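Local coordinates for hypothetical shikimate 5-dehydrogenase-like protein HI0607 (Haemophilus influenzae, PDB 1NPY), which catalyses the NADP(+)-dependent oxidation of shikimate to 3-dehydroshikimate in vitro, though so weakly that its biological substrate may be a different compound, at residues C60-M64 / P65-T69. Numbering follows the deposited sequence.
Sequences CAVSM and PFKET
With CG1 anti to the backbone N (chi1 -171°), V62 carries that methyl to F66, while K67, whose CG stands anti to its own carbonyl carbon (chi1 -69°), lays its chain along V62 O and S63, where the backbone doubles back after strand 59-62. The reversal is a turn with a cis peptide bond between M64 and P65, closed by a hydrogen bond of 2.9 Å from F66 N to S63 O. That bond is nearly straight, 160° at the hydrogen; this i to i+3 pairing around a cis proline is the mark of a type VI turn. Beside the turn, V62 CG1 lies against F66, 3.6 Å from CB and 3.4 Å from the backbone O. The phenyl ring of F66 takes CD of P65 over the centre of one face, 3.7 Å above its plane, and the F66 side chain also touches T42 and I45. Extended beyond CG, K67 runs back alongside the turn, its CE 3.5 Å from V62 O, and brings NZ within long, weak ion-pair range of D103 OD2. K67 is the inferred proton donor/acceptor and D103 is inferred to bind the substrate, so the turn probably helps to place NZ at the shikimate site.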
ATOM      1  N   CYS A  60      12.895  -0.053  -9.150  1.00  8.27           N
ATOM      2  CA  CYS A  60      12.215  -1.356  -9.190  1.00  7.25           C
ATOM      3  C   CYS A  60      11.184  -1.508  -8.065  1.00  8.19           C
ATOM      4  O   CYS A  60      11.534  -1.537  -6.877  1.00 10.18           O
ATOM      5  CB  CYS A  60      13.276  -2.470  -9.125  1.00  8.03           C
ATOM      6  SG  CYS A  60      12.604  -4.161  -9.260  1.00 11.44           S
ATOM      7  N   ALA A  61       9.933  -1.696  -8.447  1.00  8.75           N
ATOM      8  CA  ALA A  61       8.893  -2.055  -7.494  1.00  8.89           C
ATOM      9  C   ALA A  61       9.054  -3.525  -7.147  1.00  8.57           C
ATOM     10  O   ALA A  61       9.504  -4.327  -7.965  1.00 10.26           O
ATOM     11  CB  ALA A  61       7.489  -1.753  -7.998  1.00  9.07           C
ATOM     12  N   VAL A  62       8.756  -3.853  -5.904  1.00  9.38           N
ATOM     13  CA  VAL A  62       8.872  -5.212  -5.385  1.00  9.12           C
ATOM     14  C   VAL A  62       7.530  -5.637  -4.805  1.00  9.86           C
ATOM     15  O   VAL A  62       6.941  -4.972  -3.949  1.00  9.60           O
ATOM     16  CB  VAL A  62      10.003  -5.340  -4.354  1.00 10.40           C
ATOM     17  CG1 VAL A  62      10.251  -6.789  -3.977  1.00 10.30           C
ATOM     18  CG2 VAL A  62      11.280  -4.719  -4.893  1.00  9.10           C
ATOM     19  N   SER A  63       7.039  -6.756  -5.318  1.00 10.81           N
ATOM     20  CA  SER A  63       5.807  -7.381  -4.849  1.00 11.63           C
ATOM     21  C   SER A  63       6.064  -8.764  -4.266  1.00 11.58           C
ATOM     22  O   SER A  63       7.172  -9.286  -4.268  1.00 10.97           O
ATOM     23  CB  SER A  63       4.790  -7.507  -5.982  1.00 13.50           C
ATOM     24  OG  SER A  63       4.282  -6.232  -6.341  1.00 18.29           O
ATOM     25  N   MET A  64       5.005  -9.376  -3.750  1.00 11.91           N
ATOM     26  CA  MET A  64       5.094 -10.764  -3.302  1.00 13.87           C
ATOM     27  C   MET A  64       5.648 -11.638  -4.437  1.00 12.50           C
ATOM     28  O   MET A  64       5.284 -11.410  -5.590  1.00 10.69           O
ATOM     29  CB  MET A  64       3.688 -11.203  -2.849  1.00 15.08           C
ATOM     30  CG  MET A  64       3.380 -10.674  -1.455  1.00 21.84           C
ATOM     31  SD  MET A  64       2.028 -11.543  -0.613  1.00 38.33           S
ATOM     32  CE  MET A  64       2.849 -13.150  -0.312  1.00 37.44           C
ATOM     33  N   PRO A  65       6.487 -12.629  -4.148  1.00 12.09           N
ATOM     34  CA  PRO A  65       6.966 -12.987  -2.808  1.00 12.25           C
ATOM     35  C   PRO A  65       8.365 -12.520  -2.428  1.00 11.59           C
ATOM     36  O   PRO A  65       9.118 -13.224  -1.767  1.00 12.96           O
ATOM     37  CB  PRO A  65       6.995 -14.511  -2.902  1.00 13.95           C
ATOM     38  CG  PRO A  65       7.492 -14.744  -4.282  1.00 12.94           C
ATOM     39  CD  PRO A  65       6.898 -13.642  -5.139  1.00 12.85           C
ATOM     40  N   PHE A  66       8.715 -11.309  -2.827  1.00 10.14           N
ATOM     41  CA  PHE A  66      10.089 -10.828  -2.752  1.00 10.44           C
ATOM     42  C   PHE A  66      10.303  -9.653  -1.803  1.00 10.21           C
ATOM     43  O   PHE A  66      11.408  -9.123  -1.794  1.00 10.17           O
ATOM     44  CB  PHE A  66      10.548 -10.387  -4.142  1.00 10.24           C
ATOM     45  CG  PHE A  66      10.362 -11.422  -5.219  1.00 10.62           C
ATOM     46  CD1 PHE A  66      10.901 -12.694  -5.071  1.00 11.71           C
ATOM     47  CD2 PHE A  66       9.709 -11.105  -6.401  1.00 11.90           C
ATOM     48  CE1 PHE A  66      10.729 -13.651  -6.082  1.00 12.47           C
ATOM     49  CE2 PHE A  66       9.560 -12.043  -7.420  1.00 12.73           C
ATOM     50  CZ  PHE A  66      10.090 -13.313  -7.253  1.00 10.21           C
ATOM     51  N   LYS A  67       9.291  -9.217  -1.052  1.00 10.58           N
ATOM     52  CA  LYS A  67       9.372  -7.960  -0.314  1.00  9.70           C
ATOM     53  C   LYS A  67      10.324  -8.070   0.870  1.00 10.72           C
ATOM     54  O   LYS A  67      10.931  -7.073   1.300  1.00  9.93           O
ATOM     55  CB  LYS A  67       7.980  -7.503   0.146  1.00 11.32           C
ATOM     56  CG  LYS A  67       7.045  -7.062  -0.976  1.00 10.22           C
ATOM     57  CD  LYS A  67       5.820  -6.410  -0.326  1.00 15.15           C
ATOM     58  CE  LYS A  67       4.838  -5.855  -1.333  1.00 19.05           C
ATOM     59  NZ  LYS A  67       3.651  -5.428  -0.544  1.00 24.23           N
ATOM     60  N   GLU A  68      10.506  -9.289   1.373  1.00 10.41           N
ATOM     61  CA  GLU A  68      11.557  -9.513   2.362  1.00 11.70           C
ATOM     62  C   GLU A  68      12.832 -10.163   1.827  1.00 11.47           C
ATOM     63  O   GLU A  68      13.937  -9.799   2.233  1.00 10.90           O
ATOM     64  CB  GLU A  68      11.022 -10.326   3.539  1.00 13.08           C
ATOM     65  CG  GLU A  68       9.836  -9.678   4.224  1.00 17.73           C
ATOM     66  CD  GLU A  68       8.515  -9.869   3.506  1.00 24.74           C
ATOM     67  OE1 GLU A  68       8.292 -10.958   2.926  1.00 27.45           O
ATOM     68  OE2 GLU A  68       7.699  -8.909   3.532  1.00 32.48           O
ATOM     69  N   THR A  69      12.683 -11.112   0.910  1.00 12.01           N
ATOM     70  CA  THR A  69      13.863 -11.775   0.343  1.00 11.42           C
ATOM     71  C   THR A  69      14.785 -10.885  -0.478  1.00 10.92           C
ATOM     72  O   THR A  69      15.952 -11.232  -0.636  1.00 10.59           O
ATOM     73  CB  THR A  69      13.525 -13.055  -0.457  1.00 12.21           C
ATOM     74  OG1 THR A  69      12.671 -12.757  -1.571  1.00 10.95           O
ATOM     75  CG2 THR A  69      12.757 -14.068   0.404  1.00 14.15           C
TER